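Local coordinates for gene 12 protein (Mycobacterium phage D29, PDB 3HC7) that cleaves the ester link between mycolic acids and arabinogalactan in the mycobacterial cell wall, acting with the holin to lyse the host and release phage particles, at residues 8-11 / 12-16; 104-107 / 108-111. All coordinates share one frame; numbering follows the deposited sequence.

From the N terminus, strand 5-9 runs into contact 1, a tight turn at its C-terminal end that starts the loop to helix 22-27. The chain then builds strand 35-38, helix 50-70, strand 76-81 and helix 83-96 before contact 2 ends the next connection with a 3-10 helix that feeds strand 110-116. The two are in series, neither nested nor crossing, with centres about 24 Å apart. Strands 5-9 and 110-116 flank strand 76-81 in one parallel sheet, so contact 1 lies at the C-terminal ends of the strands, beside active-site S82, and contact 2 at the N-terminal ends, remote from it.

Contact 1: 8-11 / 12-16; sequences TVHG and TGQPD
Q14 N reaches back to G11 O at 3.4 Å, a weak hydrogen bond that closes a type II turn from G11 to Q14. G13 sits at the third position with phi 92°, where a CB would be jammed against the carbonyl oxygen of T12. Flanking the turn, the side chains of H10 and Q14 run side by side in the same direction. Q14 CG, anti to its own N (chi1 177°), is thereby laid over the middle of one face of the imidazole, 3.5 Å from the centroid of the H10 ring and 12° off its normal, a CH-pi contact. D16 O comes obliquely to the same ring, 3.4 Å from H10 CD2. The ring's NE2 makes a weak hydrogen bond to P17 O, just beyond. H10 O is bound by the Y42 hydroxyl. T12 N is hydrogen-bonded to OG of the active-site serine S82, and T12 OG1 to Q83 NE2, of the side-chain amide. A type II turn soon after strand 5-9, with T12 N beside the nucleophile, is consistent with the oxyanion-hole region of cutinase-like alpha/beta hydrolases.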
# COMPACT_ATOMS: atom_id res chain seq x y z
N THR A 8 -9.40 -4.61 5.00
CA THR A 8 -8.31 -3.77 5.47
C THR A 8 -7.00 -4.54 5.53
O THR A 8 -6.95 -5.70 5.93
CB THR A 8 -8.59 -3.17 6.86
OG1 THR A 8 -8.83 -4.24 7.79
CG2 THR A 8 -9.81 -2.26 6.82
N VAL A 9 -5.93 -3.86 5.12
CA VAL A 9 -4.60 -4.45 5.12
C VAL A 9 -3.65 -3.50 5.83
O VAL A 9 -3.41 -2.38 5.38
CB VAL A 9 -4.10 -4.74 3.71
CG1 VAL A 9 -2.81 -5.55 3.76
CG2 VAL A 9 -5.16 -5.49 2.92
N HIS A 10 -3.13 -3.96 6.96
CA HIS A 10 -2.19 -3.18 7.76
C HIS A 10 -0.90 -2.81 7.04
O HIS A 10 -0.54 -3.40 6.02
CB HIS A 10 -1.84 -3.94 9.05
CG HIS A 10 -2.82 -3.72 10.16
ND1 HIS A 10 -2.94 -2.52 10.83
CD2 HIS A 10 -3.73 -4.56 10.72
CE1 HIS A 10 -3.87 -2.63 11.76
NE2 HIS A 10 -4.36 -3.85 11.72
N GLY A 11 -0.20 -1.82 7.60
CA GLY A 11 1.10 -1.42 7.11
C GLY A 11 2.20 -2.31 7.66
O GLY A 11 1.95 -3.19 8.49
N THR A 12 3.42 -2.07 7.20
CA THR A 12 4.59 -2.82 7.63
C THR A 12 4.69 -2.88 9.16
O THR A 12 4.49 -1.88 9.84
CB THR A 12 5.85 -2.16 7.05
OG1 THR A 12 5.70 -2.05 5.63
CG2 THR A 12 7.09 -2.97 7.38
N GLY A 13 4.99 -4.06 9.69
CA GLY A 13 5.22 -4.21 11.11
C GLY A 13 4.02 -4.59 11.97
O GLY A 13 4.17 -4.76 13.18
N GLN A 14 2.85 -4.72 11.36
CA GLN A 14 1.66 -5.11 12.12
C GLN A 14 1.01 -6.38 11.56
O GLN A 14 0.05 -6.29 10.79
CB GLN A 14 0.64 -3.96 12.14
CG GLN A 14 -0.67 -4.28 12.85
CD GLN A 14 -0.47 -4.78 14.27
OE1 GLN A 14 -0.80 -4.09 15.25
NE2 GLN A 14 0.06 -5.99 14.41
N PRO A 15 1.52 -7.55 11.96
CA PRO A 15 1.03 -8.84 11.43
C PRO A 15 -0.29 -9.29 12.05
O PRO A 15 -0.77 -10.38 11.73
CB PRO A 15 2.14 -9.84 11.83
CG PRO A 15 3.17 -9.05 12.62
CD PRO A 15 2.59 -7.73 12.96
N ASP A 16 -0.86 -8.47 12.94
CA ASP A 16 -2.12 -8.82 13.58
C ASP A 16 -3.28 -8.05 12.95
O ASP A 16 -3.45 -6.85 13.20
CB ASP A 16 -2.07 -8.56 15.09
CG ASP A 16 -3.30 -9.07 15.81
OD1 ASP A 16 -4.42 -8.95 15.27
OD2 ASP A 16 -3.15 -9.58 16.94

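Contact 2: 104-107 / 108-111; sequences HRFL and HRLK
The F106 ring meets R109 at its edge: NH1 lies in the ring plane, 3.5 Å from F106 CD1, with the guanidinium turned 67° to the ring. One face of the phenyl carries R105 CG over its centre. The extended R105 chain runs on past the ring, so that F106 CZ lies 3.1 Å above the R105 guanidinium plane, toward its rim. The H108 imidazole has R109 CG over one face, offset to the rim, and R105 O at its edge, near the ring plane, in an unusually tight approach. Its ring is turned back over the 3-10 helix because CG stands between the backbone N and carbonyl carbon (chi1 69°). Beneath these side chains the backbone winds as that 3-10 helix, with i to i-3 bonds from L107 N to H104 O, from R109 N to F106 O at 2.8 Å, and from L110 N to L107 O at 3.1 Å. Here the helix passes into strand 110-116 of the parallel alpha/beta hydrolase sheet. L107 O also accepts from a water at 2.9 Å, which donates in turn to L110 O and so bridges the junction. F106 packs on helix 50-70 and F76, and L107 on I96. A bend at chi3 (72°) turns the R109 guanidinium back along F106, where A74 O and L68 O hold NH2. R105 NH1 and R109 NH1 stand 5.9 Å apart; the D69 carboxylate, salt-bridged to R105 NH1, would partly offset their like charges.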
# COMPACT_ATOMS: atom_id res chain seq x y z
N HIS A 104 -12.92 -9.14 -11.50
CA HIS A 104 -13.47 -8.12 -12.36
C HIS A 104 -14.99 -8.06 -12.26
O HIS A 104 -15.57 -6.99 -12.38
CB HIS A 104 -13.05 -8.34 -13.82
CG HIS A 104 -13.52 -7.26 -14.75
ND1 HIS A 104 -13.06 -5.97 -14.68
CD2 HIS A 104 -14.43 -7.28 -15.76
CE1 HIS A 104 -13.64 -5.24 -15.61
NE2 HIS A 104 -14.48 -6.01 -16.28
N ARG A 105 -15.61 -9.21 -12.01
CA ARG A 105 -17.07 -9.27 -11.89
C ARG A 105 -17.56 -8.53 -10.65
O ARG A 105 -18.75 -8.27 -10.52
CB ARG A 105 -17.55 -10.72 -11.85
CG ARG A 105 -17.07 -11.52 -10.65
CD ARG A 105 -17.24 -13.02 -10.87
NE ARG A 105 -16.58 -13.80 -9.83
CZ ARG A 105 -17.18 -14.22 -8.73
NH1 ARG A 105 -18.46 -13.93 -8.52
NH2 ARG A 105 -16.51 -14.93 -7.83
N PHE A 106 -16.65 -8.19 -9.74
CA PHE A 106 -17.07 -7.42 -8.56
C PHE A 106 -16.83 -5.93 -8.78
O PHE A 106 -17.14 -5.12 -7.91
CB PHE A 106 -16.33 -7.88 -7.30
CG PHE A 106 -16.54 -9.33 -6.96
CD1 PHE A 106 -17.80 -9.81 -6.65
CD2 PHE A 106 -15.47 -10.21 -6.94
CE1 PHE A 106 -17.99 -11.14 -6.33
CE2 PHE A 106 -15.65 -11.54 -6.63
CZ PHE A 106 -16.91 -12.01 -6.32
N LEU A 107 -16.29 -5.56 -9.94
CA LEU A 107 -15.93 -4.17 -10.17
C LEU A 107 -17.10 -3.23 -9.94
O LEU A 107 -16.95 -2.20 -9.28
CB LEU A 107 -15.34 -3.97 -11.57
CG LEU A 107 -15.03 -2.52 -11.95
CD1 LEU A 107 -14.18 -1.85 -10.87
CD2 LEU A 107 -14.33 -2.43 -13.30
N HIS A 108 -18.26 -3.58 -10.47
CA HIS A 108 -19.44 -2.73 -10.36
C HIS A 108 -19.92 -2.60 -8.91
O HIS A 108 -20.77 -1.76 -8.60
CB HIS A 108 -20.58 -3.27 -11.24
CG HIS A 108 -21.16 -4.56 -10.76
ND1 HIS A 108 -20.52 -5.77 -10.90
CD2 HIS A 108 -22.33 -4.83 -10.13
CE1 HIS A 108 -21.26 -6.73 -10.38
NE2 HIS A 108 -22.37 -6.18 -9.91
N ARG A 109 -19.36 -3.41 -8.02
CA ARG A 109 -19.77 -3.37 -6.62
C ARG A 109 -18.77 -2.65 -5.71
O ARG A 109 -19.05 -2.41 -4.54
CB ARG A 109 -20.03 -4.78 -6.10
CG ARG A 109 -21.25 -5.41 -6.72
CD ARG A 109 -21.23 -6.91 -6.55
NE ARG A 109 -21.49 -7.31 -5.18
CZ ARG A 109 -21.44 -8.57 -4.76
NH1 ARG A 109 -21.12 -9.53 -5.62
NH2 ARG A 109 -21.69 -8.86 -3.49
N LEU A 110 -17.62 -2.29 -6.26
CA LEU A 110 -16.60 -1.56 -5.52
C LEU A 110 -16.99 -0.09 -5.46
O LEU A 110 -17.14 0.56 -6.50
CB LEU A 110 -15.23 -1.72 -6.18
CG LEU A 110 -14.07 -0.95 -5.54
CD1 LEU A 110 -13.86 -1.37 -4.09
CD2 LEU A 110 -12.78 -1.14 -6.34
N LYS A 111 -17.15 0.44 -4.25
CA LYS A 111 -17.59 1.83 -4.09
C LYS A 111 -16.47 2.77 -3.66
O LYS A 111 -16.42 3.92 -4.10
CB LYS A 111 -18.76 1.92 -3.11
CG LYS A 111 -20.01 1.18 -3.57
CD LYS A 111 -20.43 1.62 -4.96
CE LYS A 111 -21.72 0.92 -5.38
NZ LYS A 111 -22.10 1.25 -6.79
O HOH W 1 -17.31 0.67 -9.48